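PDB 4A34: Rbsd/fucu transport protein family protein from Streptococcus pneumoniae, which probably interconverts the alpha and beta anomers of L-fucose, acting as a mutarotase within a ten-subunit assembly. Local coordinates for residues Ser37-Leu42 against Tyr119-Thr124; Ile71-Val76 against Ile103-Arg108. All coordinates share one frame; numbering follows the deposited sequence.

Overall arrangement
Both contacts belong to one mixed sheet and sit at its two outermost strands within the chain, their centres about 17 Å apart and their nearest atoms about 8 Å apart. Contact 1 lies where a loop enters edge strand 42-45: one backbone bond and one side-chain amide bond hold it to strand 120-124, with a small apolar patch around Ile121. Contact 2 is a regular parallel ladder of strands 71-74 and 103-106, with side-chain packing on both faces. Each is only partly buried: in contact 1 the 119-124 side is buried and Asn40 exposed, whereas in contact 2 the 71-74 strand is buried and most of its partner is partly exposed.

Contact 1. Residues Ser37-Leu42 against Tyr119-Thr124; sequences SCANKL and YAIVAT
Two hydrogen bonds tie Asn40 and Lys41 to the start of the 119-124 segment. The backbone bond runs from Ile121 N to Lys41 O at 3.1 Å, with the donor almost in line with the C=O bond. It sets up the parallel bridge between Leu42 and Ile121. The same Lys41 O lies 3.2 Å from Ala120 CA in a CA-H...O contact, giving this carbonyl two partners on the neighbouring strand. The other bond is made by a side chain: Asn40 ND2 reaches Tyr119 O at 3.3 Å, tilted from the carbonyl plane. A chi1 of 167° sets Asn40 CG anti to the backbone N; the amide beyond it links the loop after helix 35-38 to the Tyr119 carbonyl.

Apolar contact centres on Ile121. Its CG1 lies beside the backbone N, and the CD1 methyl beyond it meets Cys38 CB at 3.8 Å and Ala39 CA at 3.9 Å, while Ile121 CB faces Ala39 CB at 4.1 Å. Through CD1 and CB, Ile121 thus packs against the end of helix 35-38 and the residue that follows it. The aliphatic chain of Lys41 brings CD obliquely to the Tyr119 ring, 4.2 Å from CE2.

The Tyr119 hydroxyl turns elsewhere, bonding to Glu19 of helix 11-19, whose residue Thr16 also touches Lys41, Tyr119 and Ala120. Ser115 of helix 108-116 touches both Cys38 and Ile121. Strand 25-29, helix 35-38 and strand 42-45 form a beta-alpha-beta crossover, and strand 120-124 lies between its two strands, pairing with 25-29 through backbone bonds to Val27 and Ala29 and with outermost strand 42-45, where an Ile121-Ile43 backbone bond carries the ladder on.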
loop_
_atom_site.group_PDB
_atom_site.type_symbol
_atom_site.label_atom_id
_atom_site.label_comp_id
_atom_site.label_asym_id
_atom_site.label_seq_id
_atom_site.Cartn_x
_atom_site.Cartn_y
_atom_site.Cartn_z
ATOM N N SER I 37 -13.158 10.550 -12.801
ATOM C CA SER I 37 -12.321 10.079 -13.901
ATOM C C SER I 37 -11.237 11.075 -14.370
ATOM O O SER I 37 -10.202 10.659 -14.876
ATOM C CB SER I 37 -13.175 9.569 -15.064
ATOM O OG SER I 37 -13.801 10.627 -15.754
ATOM N N CYS I 38 -11.460 12.375 -14.182
ATOM C CA CYS I 38 -10.468 13.396 -14.574
ATOM C C CYS I 38 -9.408 13.745 -13.502
ATOM O O CYS I 38 -8.332 14.272 -13.822
ATOM C CB CYS I 38 -11.176 14.682 -15.021
ATOM S SG CYS I 38 -12.192 14.515 -16.520
ATOM N N ALA I 39 -9.706 13.429 -12.246
ATOM C CA ALA I 39 -8.964 13.973 -11.111
ATOM C C ALA I 39 -7.559 13.401 -10.891
ATOM O O ALA I 39 -7.380 12.182 -10.790
ATOM C CB ALA I 39 -9.800 13.853 -9.841
ATOM N N ASN I 40 -6.568 14.291 -10.819
ATOM C CA ASN I 40 -5.247 13.918 -10.304
ATOM C C ASN I 40 -5.415 13.582 -8.823
ATOM O O ASN I 40 -4.974 12.533 -8.359
ATOM C CB ASN I 40 -4.208 15.042 -10.509
ATOM C CG ASN I 40 -2.916 14.823 -9.704
ATOM O OD1 ASN I 40 -2.228 13.816 -9.881
ATOM N ND2 ASN I 40 -2.586 15.768 -8.817
ATOM N N LYS I 41 -6.086 14.475 -8.103
ATOM C CA LYS I 41 -6.373 14.303 -6.690
ATOM C C LYS I 41 -7.845 14.647 -6.471
ATOM O O LYS I 41 -8.266 15.736 -6.805
ATOM C CB LYS I 41 -5.452 15.217 -5.877
ATOM C CG LYS I 41 -5.593 15.133 -4.369
ATOM C CD LYS I 41 -4.483 15.937 -3.668
ATOM C CE LYS I 41 -4.604 15.841 -2.146
ATOM N NZ LYS I 41 -4.313 14.447 -1.650
ATOM N N LEU I 42 -8.621 13.703 -5.938
ATOM C CA LEU I 42 -10.065 13.866 -5.758
ATOM C C LEU I 42 -10.492 14.228 -4.327
ATOM O O LEU I 42 -10.132 13.545 -3.357
ATOM C CB LEU I 42 -10.805 12.598 -6.200
ATOM C CG LEU I 42 -12.333 12.606 -6.088
ATOM C CD1 LEU I 42 -12.947 13.621 -7.040
ATOM C CD2 LEU I 42 -12.913 11.239 -6.362
ATOM N N TYR I 119 -4.403 20.509 -9.882
ATOM C CA TYR I 119 -3.913 19.845 -8.688
ATOM C C TYR I 119 -5.004 19.002 -8.056
ATOM O O TYR I 119 -4.741 17.904 -7.585
ATOM C CB TYR I 119 -3.355 20.845 -7.677
ATOM C CG TYR I 119 -2.694 20.194 -6.489
ATOM C CD1 TYR I 119 -1.515 19.462 -6.630
ATOM C CD2 TYR I 119 -3.245 20.297 -5.220
ATOM C CE1 TYR I 119 -0.897 18.865 -5.531
ATOM C CE2 TYR I 119 -2.634 19.709 -4.119
ATOM C CZ TYR I 119 -1.464 18.993 -4.282
ATOM O OH TYR I 119 -0.866 18.404 -3.185
ATOM N N ALA I 120 -6.229 19.512 -8.056
ATOM C CA ALA I 120 -7.344 18.773 -7.496
ATOM C C ALA I 120 -8.680 19.177 -8.099
ATOM O O ALA I 120 -8.892 20.334 -8.517
ATOM C CB ALA I 120 -7.386 18.928 -5.987
ATOM N N ILE I 121 -9.578 18.201 -8.141
ATOM C CA ILE I 121 -10.962 18.465 -8.456
ATOM C C ILE I 121 -11.777 18.153 -7.212
ATOM O O ILE I 121 -11.598 17.097 -6.585
ATOM C CB ILE I 121 -11.451 17.612 -9.646
ATOM C CG1 ILE I 121 -10.571 17.862 -10.887
ATOM C CG2 ILE I 121 -12.945 17.866 -9.903
ATOM C CD1 ILE I 121 -11.001 17.126 -12.142
ATOM N N VAL I 122 -12.644 19.088 -6.841
ATOM C CA VAL I 122 -13.661 18.826 -5.825
ATOM C C VAL I 122 -15.033 18.609 -6.473
ATOM O O VAL I 122 -15.540 19.471 -7.181
ATOM C CB VAL I 122 -13.701 19.924 -4.710
ATOM C CG1 VAL I 122 -13.417 21.283 -5.266
ATOM C CG2 VAL I 122 -15.020 19.912 -3.965
ATOM N N ALA I 123 -15.597 17.428 -6.249
ATOM C CA ALA I 123 -16.950 17.115 -6.683
ATOM C C ALA I 123 -17.956 17.730 -5.706
ATOM O O ALA I 123 -17.946 17.429 -4.516
ATOM C CB ALA I 123 -17.141 15.611 -6.776
ATOM N N THR I 124 -18.817 18.600 -6.212
ATOM C CA THR I 124 -19.797 19.257 -5.365
ATOM C C THR I 124 -21.191 18.690 -5.628
ATOM O O THR I 124 -21.351 17.780 -6.441
ATOM C CB THR I 124 -19.796 20.768 -5.602
ATOM O OG1 THR I 124 -20.356 21.031 -6.892
ATOM C CG2 THR I 124 -18.370 21.342 -5.516
#

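Contact 2. Residues Ile71-Val76 against Ile103-Arg108; sequences IQFMNV and ITYLRR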
loop_
_atom_site.group_PDB
_atom_site.type_symbol
_atom_site.label_atom_id
_atom_site.label_comp_id
_atom_site.label_asym_id
_atom_site.label_seq_id
_atom_site.Cartn_x
_atom_site.Cartn_y
_atom_site.Cartn_z
ATOM N N ILE I 71 -9.394 32.407 -13.915
ATOM C CA ILE I 71 -10.695 31.736 -13.755
ATOM C C ILE I 71 -11.242 31.280 -15.114
ATOM O O ILE I 71 -11.192 32.025 -16.094
ATOM C CB ILE I 71 -11.716 32.661 -13.032
ATOM C CG1 ILE I 71 -11.262 32.955 -11.599
ATOM C CG2 ILE I 71 -13.108 32.058 -13.014
ATOM C CD1 ILE I 71 -11.771 34.258 -11.057
ATOM N N GLN I 72 -11.742 30.049 -15.174
ATOM C CA GLN I 72 -12.335 29.525 -16.402
ATOM C C GLN I 72 -13.693 28.909 -16.137
ATOM O O GLN I 72 -13.876 28.191 -15.155
ATOM C CB GLN I 72 -11.440 28.473 -17.065
ATOM C CG GLN I 72 -10.155 28.990 -17.677
ATOM C CD GLN I 72 -9.043 29.083 -16.662
ATOM O OE1 GLN I 72 -8.647 28.081 -16.053
ATOM N NE2 GLN I 72 -8.537 30.293 -16.459
ATOM N N PHE I 73 -14.651 29.190 -17.013
ATOM C CA PHE I 73 -15.925 28.491 -16.972
ATOM C C PHE I 73 -15.985 27.534 -18.153
ATOM O O PHE I 73 -15.100 27.549 -19.005
ATOM C CB PHE I 73 -17.116 29.457 -16.977
ATOM C CG PHE I 73 -17.147 30.419 -15.814
ATOM C CD1 PHE I 73 -16.477 30.148 -14.626
ATOM C CD2 PHE I 73 -17.888 31.591 -15.901
ATOM C CE1 PHE I 73 -16.521 31.045 -13.555
ATOM C CE2 PHE I 73 -17.938 32.490 -14.835
ATOM C CZ PHE I 73 -17.249 32.219 -13.663
ATOM N N MET I 74 -17.001 26.679 -18.182
ATOM C CA MET I 74 -17.185 25.761 -19.294
ATOM C C MET I 74 -18.286 26.301 -20.185
ATOM O O MET I 74 -19.437 26.396 -19.757
ATOM C CB MET I 74 -17.549 24.360 -18.794
ATOM C CG MET I 74 -17.908 23.372 -19.907
ATOM S SD MET I 74 -18.503 21.775 -19.312
ATOM C CE MET I 74 -16.967 21.015 -18.780
ATOM N N ASN I 75 -17.936 26.645 -21.423
ATOM C CA ASN I 75 -18.903 27.212 -22.359
ATOM C C ASN I 75 -20.001 26.227 -22.763
ATOM O O ASN I 75 -19.793 25.015 -22.760
ATOM C CB ASN I 75 -18.209 27.779 -23.601
ATOM C CG ASN I 75 -18.890 29.044 -24.120
ATOM O OD1 ASN I 75 -20.094 29.246 -23.926
ATOM N ND2 ASN I 75 -18.116 29.906 -24.773
ATOM N N VAL I 76 -21.170 26.769 -23.098
ATOM C CA VAL I 76 -22.318 25.964 -23.531
ATOM C C VAL I 76 -22.244 25.540 -25.007
ATOM O O VAL I 76 -21.625 26.210 -25.825
ATOM C CB VAL I 76 -23.666 26.710 -23.275
ATOM C CG1 VAL I 76 -23.858 26.989 -21.782
ATOM C CG2 VAL I 76 -23.740 28.008 -24.082
ATOM N N ILE I 103 -11.838 36.149 -16.235
ATOM C CA ILE I 103 -12.679 35.003 -16.592
ATOM C C ILE I 103 -12.600 34.724 -18.089
ATOM O O ILE I 103 -12.807 35.630 -18.904
ATOM C CB ILE I 103 -14.163 35.203 -16.192
ATOM C CG1 ILE I 103 -14.304 35.317 -14.673
ATOM C CG2 ILE I 103 -15.034 34.046 -16.726
ATOM C CD1 ILE I 103 -15.682 35.719 -14.202
ATOM N N THR I 104 -12.276 33.482 -18.445
ATOM C CA THR I 104 -12.353 33.027 -19.834
ATOM C C THR I 104 -13.205 31.762 -19.890
ATOM O O THR I 104 -13.638 31.258 -18.855
ATOM C CB THR I 104 -10.956 32.818 -20.490
ATOM O OG1 THR I 104 -10.244 31.775 -19.820
ATOM C CG2 THR I 104 -10.119 34.108 -20.459
ATOM N N TYR I 105 -13.469 31.267 -21.096
ATOM C CA TYR I 105 -14.433 30.186 -21.285
ATOM C C TYR I 105 -13.862 29.103 -22.189
ATOM O O TYR I 105 -13.297 29.394 -23.243
ATOM C CB TYR I 105 -15.750 30.737 -21.852
ATOM C CG TYR I 105 -16.357 31.839 -21.003
ATOM C CD1 TYR I 105 -15.923 33.162 -21.126
ATOM C CD2 TYR I 105 -17.355 31.560 -20.068
ATOM C CE1 TYR I 105 -16.465 34.181 -20.340
ATOM C CE2 TYR I 105 -17.916 32.573 -19.280
ATOM C CZ TYR I 105 -17.464 33.884 -19.419
ATOM O OH TYR I 105 -18.001 34.897 -18.638
ATOM N N LEU I 106 -14.001 27.853 -21.770
ATOM C CA LEU I 106 -13.398 26.753 -22.502
ATOM C C LEU I 106 -14.453 25.832 -23.087
ATOM O O LEU I 106 -15.508 25.620 -22.485
ATOM C CB LEU I 106 -12.449 25.954 -21.598
ATOM C CG LEU I 106 -11.350 26.643 -20.780
ATOM C CD1 LEU I 106 -10.520 25.612 -20.037
ATOM C CD2 LEU I 106 -10.449 27.479 -21.645
ATOM N N ARG I 107 -14.155 25.300 -24.270
ATOM C CA ARG I 107 -14.935 24.232 -24.882
ATOM C C ARG I 107 -14.944 23.018 -23.956
ATOM O O ARG I 107 -13.892 22.632 -23.439
ATOM C CB ARG I 107 -14.315 23.822 -26.219
ATOM C CG ARG I 107 -14.617 24.728 -27.399
ATOM C CD ARG I 107 -14.133 24.102 -28.726
ATOM N NE ARG I 107 -12.764 23.559 -28.649
ATOM C CZ ARG I 107 -12.441 22.268 -28.765
ATOM N NH1 ARG I 107 -13.380 21.351 -28.975
ATOM N NH2 ARG I 107 -11.171 21.889 -28.676
ATOM N N ARG I 108 -16.121 22.416 -23.763
ATOM C CA ARG I 108 -16.263 21.220 -22.921
ATOM C C ARG I 108 -14.998 20.360 -22.970
ATOM O O ARG I 108 -14.427 20.007 -21.930
ATOM C CB ARG I 108 -17.488 20.392 -23.333
ATOM C CG ARG I 108 -18.178 19.686 -22.159
ATOM C CD ARG I 108 -19.582 19.165 -22.504
ATOM N NE ARG I 108 -19.628 17.701 -22.528
ATOM C CZ ARG I 108 -19.774 16.961 -23.627
ATOM N NH1 ARG I 108 -19.904 17.548 -24.816
ATOM N NH2 ARG I 108 -19.795 15.628 -23.538
#
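Strands Ile71-Met74 and Ile103-Leu106 run parallel as the two strands of a beta-alpha-beta unit whose connecting helix is 85-93, with 103-106 outermost in the sheet of this chain. Their axes come within 4.6 Å at 36°. Four backbone bonds zip them together: Thr104 N to Ile71 O, Phe73 N to Thr104 O, Leu106 N to Phe73 O and Asn75 N to Leu106 O at 2.8 Å.

On the face bearing Ile71, Phe73, Ile103 and Tyr105, Ile103 CG2 sits over the Phe73 ring, offset toward its rim and 3.7 Å above the plane, in a CH-pi contact. Ile103 CG1 meets Ile71 CG2 at 3.8 Å. The Phe73 and Tyr105 side chains lie side by side and point the same way, yet their ring planes are turned 77° apart; Phe73 CD2 comes 3.5 Å from Tyr105 CE2. Trp86 meets both rings.

The other face is more polar. Gln72 CG rests 3.5 Å from Thr104 OG1, and Ser69 OG is hydrogen-bonded to both Gln72 NE2 and Thr104 OG1. Leu106 CG packs on Gln72 CG. Met74 CG is anti to the backbone N (chi1 174°), and the thioether beyond it lies across Arg108, SD to CG 3.5 Å.

Arg108 NE bonds to the hydroxyl of Tyr112, a residue of the fucose pocket, and the Arg108 side chain is about 4 Å from a bound fucose. His22 of a neighbouring subunit packs on Arg108, so this end lies at a subunit boundary. One face is thus apolar and aromatic against helix 85-93, whereas on the mixed one Met74 and Arg108 lead to the sugar.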